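Long-range contact in P-granule scaffold (Caenorhabditis japonica, PDB 5W4A), which is a germ-granule scaffold protein that probably helps P granules assemble and may take part in the repression of mRNA there: residues Ala119-Lys131 and Leu141-Asn153. Residues are numbered along the deposited sequence; the frame is centred on the assembly and turned at random.
Sequences AKKKLNLMGRKAK and LAILIKTINSEEN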
loop_
_atom_site.group_PDB
_atom_site.type_symbol
_atom_site.label_atom_id
_atom_site.label_comp_id
_atom_site.label_asym_id
_atom_site.label_seq_id
_atom_site.Cartn_x
_atom_site.Cartn_y
_atom_site.Cartn_z
ATOM N N ALA C 119 0.547 -23.834 3.370
ATOM C CA ALA C 119 -0.580 -22.960 3.057
ATOM C C ALA C 119 -0.161 -21.499 3.117
ATOM O O ALA C 119 -0.517 -20.703 2.236
ATOM C CB ALA C 119 -1.735 -23.216 4.024
ATOM N N LYS C 120 0.596 -21.122 4.152
ATOM C CA LYS C 120 0.983 -19.726 4.305
ATOM C C LYS C 120 1.931 -19.271 3.194
ATOM O O LYS C 120 1.878 -18.108 2.787
ATOM C CB LYS C 120 1.600 -19.506 5.689
ATOM C CG LYS C 120 0.564 -19.533 6.831
ATOM C CD LYS C 120 1.152 -19.033 8.151
ATOM C CE LYS C 120 0.074 -18.832 9.200
ATOM N NZ LYS C 120 0.661 -18.533 10.539
ATOM N N LYS C 121 2.785 -20.157 2.669
ATOM C CA LYS C 121 3.628 -19.760 1.540
ATOM C C LYS C 121 2.806 -19.619 0.260
ATOM O O LYS C 121 3.023 -18.683 -0.525
ATOM C CB LYS C 121 4.764 -20.765 1.332
ATOM C CG LYS C 121 5.498 -21.210 2.600
ATOM C CD LYS C 121 5.782 -20.087 3.611
ATOM C CE LYS C 121 7.002 -19.260 3.221
ATOM N NZ LYS C 121 7.363 -18.255 4.266
ATOM N N LYS C 122 1.871 -20.547 0.018
ATOM C CA LYS C 122 0.970 -20.402 -1.122
ATOM C C LYS C 122 0.138 -19.142 -0.978
ATOM O O LYS C 122 -0.069 -18.401 -1.952
ATOM C CB LYS C 122 0.039 -21.616 -1.249
ATOM C CG LYS C 122 0.694 -22.841 -1.848
ATOM C CD LYS C 122 -0.308 -23.982 -2.006
ATOM C CE LYS C 122 0.404 -25.321 -2.199
ATOM N NZ LYS C 122 1.204 -25.706 -0.999
ATOM N N LEU C 123 -0.347 -18.876 0.237
ATOM C CA LEU C 123 -1.132 -17.667 0.444
ATOM C C LEU C 123 -0.275 -16.427 0.264
ATOM O O LEU C 123 -0.754 -15.427 -0.273
ATOM C CB LEU C 123 -1.785 -17.657 1.834
ATOM C CG LEU C 123 -3.037 -18.530 1.986
ATOM C CD1 LEU C 123 -3.633 -18.356 3.353
ATOM C CD2 LEU C 123 -4.083 -18.230 0.926
ATOM N N ASN C 124 0.986 -16.456 0.729
ATOM C CA ASN C 124 1.855 -15.298 0.550
ATOM C C ASN C 124 1.909 -14.903 -0.925
ATOM O O ASN C 124 1.757 -13.723 -1.265
ATOM C CB ASN C 124 3.258 -15.596 1.100
ATOM C CG ASN C 124 4.291 -14.548 0.700
ATOM O OD1 ASN C 124 5.283 -14.855 0.002
ATOM N ND2 ASN C 124 4.095 -13.332 1.157
ATOM N N LEU C 125 2.111 -15.879 -1.822
ATOM C CA LEU C 125 2.178 -15.557 -3.245
ATOM C C LEU C 125 0.828 -15.053 -3.756
ATOM O O LEU C 125 0.756 -14.111 -4.566
ATOM C CB LEU C 125 2.652 -16.770 -4.062
ATOM C CG LEU C 125 4.093 -17.224 -3.790
ATOM C CD1 LEU C 125 4.426 -18.414 -4.691
ATOM C CD2 LEU C 125 5.129 -16.105 -3.971
HETATM N N MSE C 126 -0.260 -15.633 -3.261
HETATM C CA MSE C 126 -1.579 -15.213 -3.665
HETATM C C MSE C 126 -1.809 -13.753 -3.259
HETATM O O MSE C 126 -2.383 -12.977 -4.042
HETATM C CB MSE C 126 -2.663 -16.114 -3.037
HETATM C CG MSE C 126 -4.120 -15.556 -3.157
HETATM SE SE MSE C 126 -5.372 -16.682 -2.130
HETATM C CE MSE C 126 -4.695 -18.433 -2.709
ATOM N N GLY C 127 -1.402 -13.408 -2.031
ATOM C CA GLY C 127 -1.641 -12.062 -1.533
ATOM C C GLY C 127 -0.840 -11.031 -2.294
ATOM O O GLY C 127 -1.317 -9.917 -2.531
ATOM N N ARG C 128 0.381 -11.387 -2.693
ATOM C CA ARG C 128 1.211 -10.447 -3.442
ATOM C C ARG C 128 0.592 -10.139 -4.803
ATOM O O ARG C 128 0.577 -8.979 -5.244
ATOM C CB ARG C 128 2.634 -11.007 -3.604
ATOM C CG ARG C 128 3.433 -11.124 -2.288
ATOM C CD ARG C 128 4.780 -11.784 -2.508
ATOM N NE ARG C 128 5.652 -11.001 -3.371
ATOM C CZ ARG C 128 6.574 -10.147 -2.948
ATOM N NH1 ARG C 128 6.793 -9.956 -1.649
ATOM N NH2 ARG C 128 7.301 -9.492 -3.839
ATOM N N LYS C 129 0.030 -11.149 -5.471
ATOM C CA LYS C 129 -0.641 -10.915 -6.737
ATOM C C LYS C 129 -1.948 -10.159 -6.535
ATOM O O LYS C 129 -2.292 -9.277 -7.340
ATOM C CB LYS C 129 -0.866 -12.248 -7.461
ATOM C CG LYS C 129 0.432 -12.820 -7.996
ATOM C CD LYS C 129 0.230 -14.160 -8.714
ATOM C CE LYS C 129 -0.439 -13.973 -10.073
ATOM N NZ LYS C 129 -0.343 -15.206 -10.924
ATOM N N ALA C 130 -2.677 -10.462 -5.446
ATOM C CA ALA C 130 -3.943 -9.774 -5.176
ATOM C C ALA C 130 -3.739 -8.278 -5.002
ATOM O O ALA C 130 -4.544 -7.472 -5.488
ATOM C CB ALA C 130 -4.630 -10.339 -3.925
ATOM N N LYS C 131 -2.683 -7.889 -4.295
ATOM C CA LYS C 131 -2.462 -6.476 -4.028
ATOM C C LYS C 131 -2.273 -5.684 -5.313
ATOM O O LYS C 131 -2.613 -4.504 -5.361
ATOM C CB LYS C 131 -1.278 -6.294 -3.096
ATOM C CG LYS C 131 -1.157 -4.893 -2.558
ATOM C CD LYS C 131 -0.151 -4.810 -1.443
ATOM C CE LYS C 131 -0.242 -3.436 -0.814
ATOM N NZ LYS C 131 0.684 -3.295 0.312
ATOM N N LEU C 141 -8.069 -8.540 0.659
ATOM C CA LEU C 141 -7.558 -9.908 0.755
ATOM C C LEU C 141 -6.041 -9.930 0.970
ATOM O O LEU C 141 -5.537 -10.669 1.831
ATOM C CB LEU C 141 -7.934 -10.678 -0.517
ATOM C CG LEU C 141 -7.307 -12.058 -0.684
ATOM C CD1 LEU C 141 -7.653 -12.986 0.471
ATOM C CD2 LEU C 141 -7.791 -12.621 -1.981
ATOM N N ALA C 142 -5.309 -9.124 0.203
ATOM C CA ALA C 142 -3.855 -9.066 0.346
ATOM C C ALA C 142 -3.455 -8.637 1.749
ATOM O O ALA C 142 -2.564 -9.241 2.353
ATOM C CB ALA C 142 -3.279 -8.117 -0.701
ATOM N N ILE C 143 -4.100 -7.598 2.287
ATOM C CA ILE C 143 -3.764 -7.127 3.630
ATOM C C ILE C 143 -4.096 -8.198 4.665
ATOM O O ILE C 143 -3.333 -8.420 5.618
ATOM C CB ILE C 143 -4.473 -5.793 3.925
ATOM C CG1 ILE C 143 -3.869 -4.701 3.066
ATOM C CG2 ILE C 143 -4.358 -5.418 5.432
ATOM C CD1 ILE C 143 -4.771 -3.465 2.982
ATOM N N LEU C 144 -5.244 -8.867 4.517
ATOM C CA LEU C 144 -5.607 -9.951 5.430
ATOM C C LEU C 144 -4.549 -11.054 5.440
ATOM O O LEU C 144 -4.101 -11.491 6.519
ATOM C CB LEU C 144 -6.973 -10.516 5.043
ATOM C CG LEU C 144 -7.473 -11.667 5.886
ATOM C CD1 LEU C 144 -7.619 -11.315 7.368
ATOM C CD2 LEU C 144 -8.806 -12.160 5.307
ATOM N N ILE C 145 -4.130 -11.498 4.251
ATOM C CA ILE C 145 -3.099 -12.534 4.143
ATOM C C ILE C 145 -1.801 -12.075 4.810
ATOM O O ILE C 145 -1.166 -12.832 5.572
ATOM C CB ILE C 145 -2.885 -12.928 2.666
ATOM C CG1 ILE C 145 -4.052 -13.781 2.179
ATOM C CG2 ILE C 145 -1.596 -13.745 2.503
ATOM C CD1 ILE C 145 -4.109 -13.950 0.693
ATOM N N LYS C 146 -1.377 -10.836 4.547
ATOM C CA LYS C 146 -0.122 -10.358 5.108
ATOM C C LYS C 146 -0.206 -10.267 6.621
ATOM O O LYS C 146 0.778 -10.545 7.315
ATOM C CB LYS C 146 0.234 -9.011 4.476
ATOM C CG LYS C 146 0.603 -9.152 3.004
ATOM C CD LYS C 146 0.751 -7.835 2.296
ATOM C CE LYS C 146 1.034 -7.997 0.761
ATOM N NZ LYS C 146 2.291 -8.790 0.535
ATOM N N THR C 147 -1.383 -9.915 7.147
ATOM C CA THR C 147 -1.606 -9.872 8.588
ATOM C C THR C 147 -1.540 -11.272 9.209
ATOM O O THR C 147 -0.843 -11.485 10.215
ATOM C CB THR C 147 -2.965 -9.208 8.839
ATOM O OG1 THR C 147 -2.903 -7.846 8.414
ATOM C CG2 THR C 147 -3.307 -9.228 10.338
ATOM N N ILE C 148 -2.228 -12.245 8.593
ATOM C CA ILE C 148 -2.238 -13.638 9.050
ATOM C C ILE C 148 -0.819 -14.208 9.080
ATOM O O ILE C 148 -0.445 -14.953 10.005
ATOM C CB ILE C 148 -3.159 -14.476 8.136
ATOM C CG1 ILE C 148 -4.628 -14.071 8.344
ATOM C CG2 ILE C 148 -2.947 -15.975 8.378
ATOM C CD1 ILE C 148 -5.516 -14.527 7.180
ATOM N N ASN C 149 -0.009 -13.865 8.081
ATOM C CA ASN C 149 1.340 -14.413 7.950
ATOM C C ASN C 149 2.361 -13.689 8.812
ATOM O O ASN C 149 3.522 -14.127 8.862
ATOM C CB ASN C 149 1.761 -14.370 6.486
ATOM C CG ASN C 149 1.194 -15.528 5.684
ATOM O OD1 ASN C 149 0.721 -16.519 6.240
ATOM N ND2 ASN C 149 1.254 -15.412 4.364
ATOM N N SER C 150 1.967 -12.607 9.481
ATOM C CA SER C 150 2.873 -11.876 10.359
ATOM C C SER C 150 3.137 -12.693 11.615
ATOM O O SER C 150 2.239 -13.335 12.160
ATOM C CB SER C 150 2.278 -10.526 10.747
ATOM O OG SER C 150 2.199 -9.690 9.620
ATOM N N GLU C 151 4.372 -12.668 12.088
ATOM C CA GLU C 151 4.693 -13.487 13.252
ATOM C C GLU C 151 4.695 -12.720 14.571
ATOM O O GLU C 151 4.261 -13.263 15.590
ATOM C CB GLU C 151 6.039 -14.195 13.045
ATOM C CG GLU C 151 5.933 -15.437 12.133
ATOM C CD GLU C 151 5.068 -16.557 12.731
ATOM O OE1 GLU C 151 4.919 -16.610 13.977
ATOM O OE2 GLU C 151 4.525 -17.372 11.949
ATOM N N GLU C 152 5.150 -11.480 14.586
ATOM C CA GLU C 152 5.284 -10.683 15.793
ATOM C C GLU C 152 4.399 -9.447 15.668
ATOM O O GLU C 152 4.000 -9.062 14.563
ATOM C CB GLU C 152 6.749 -10.266 16.039
ATOM C CG GLU C 152 7.715 -11.439 16.207
ATOM C CD GLU C 152 7.279 -12.415 17.294
ATOM O OE1 GLU C 152 6.604 -11.990 18.264
ATOM O OE2 GLU C 152 7.605 -13.619 17.172
ATOM N N ASN C 153 4.118 -8.803 16.810
ATOM C CA ASN C 153 3.191 -7.664 16.805
ATOM C C ASN C 153 3.646 -6.531 15.889
ATOM O O ASN C 153 2.815 -5.880 15.255
ATOM C CB ASN C 153 3.005 -7.115 18.218
ATOM C CG ASN C 153 2.022 -7.907 19.030
ATOM O OD1 ASN C 153 1.433 -8.878 18.564
ATOM N ND2 ASN C 153 1.815 -7.469 20.261
HETATM O O HOH W 1 1.907 -16.110 11.297
HETATM O O HOH W 2 2.208 -12.774 3.209
HETATM O O HOH W 3 1.308 -11.687 0.667
#
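With CG anti to the carbonyl carbon (chi1 -81°), N149 presents its amide to K120, whose chain runs on extended beyond CG (chi2 -168°) and slides past it in the opposite direction. The amide is split in its duties: ND2 gives a weak, bent bond to K120 O (3.2 Å, 134° at the hydrogen) and shares water 2 with N124 ND2, while OD1 lies against the methylenes, 3.1 Å from K120 CG, buried without a polar partner. Replacing N149 by alanine would remove the amide and would probably leave K120 O without its extra donor and open a gap beside the lysine chain.

Farther along this helical hairpin, the axes of the antiparallel segments 119-131 and 141-148 approach to 8.1 Å, and small residues permit it. A142 CB rests 3.2 Å from G127 O and packs on A130 CB and, at 3.6 Å, K131 CB. With no side chain on G127, branched I145 lays CG2 on L123 O and CD1 against G127 CA and the selenium of M126.

Lysines suit the edge: their methylenes pack while their amines reach water or charge, K146 NZ donating to water 3, which donates to N124 O. R128 NH2 forms a salt bridge with E189 and a hydrogen bond with T158 of the second subunit; K131 NZ salt-bridges E162 of that subunit. The chemistry implies a close apolar centre with weakly held, hydrated margins, where the edge carrying R128 and K131 probably helps hold the subunits together.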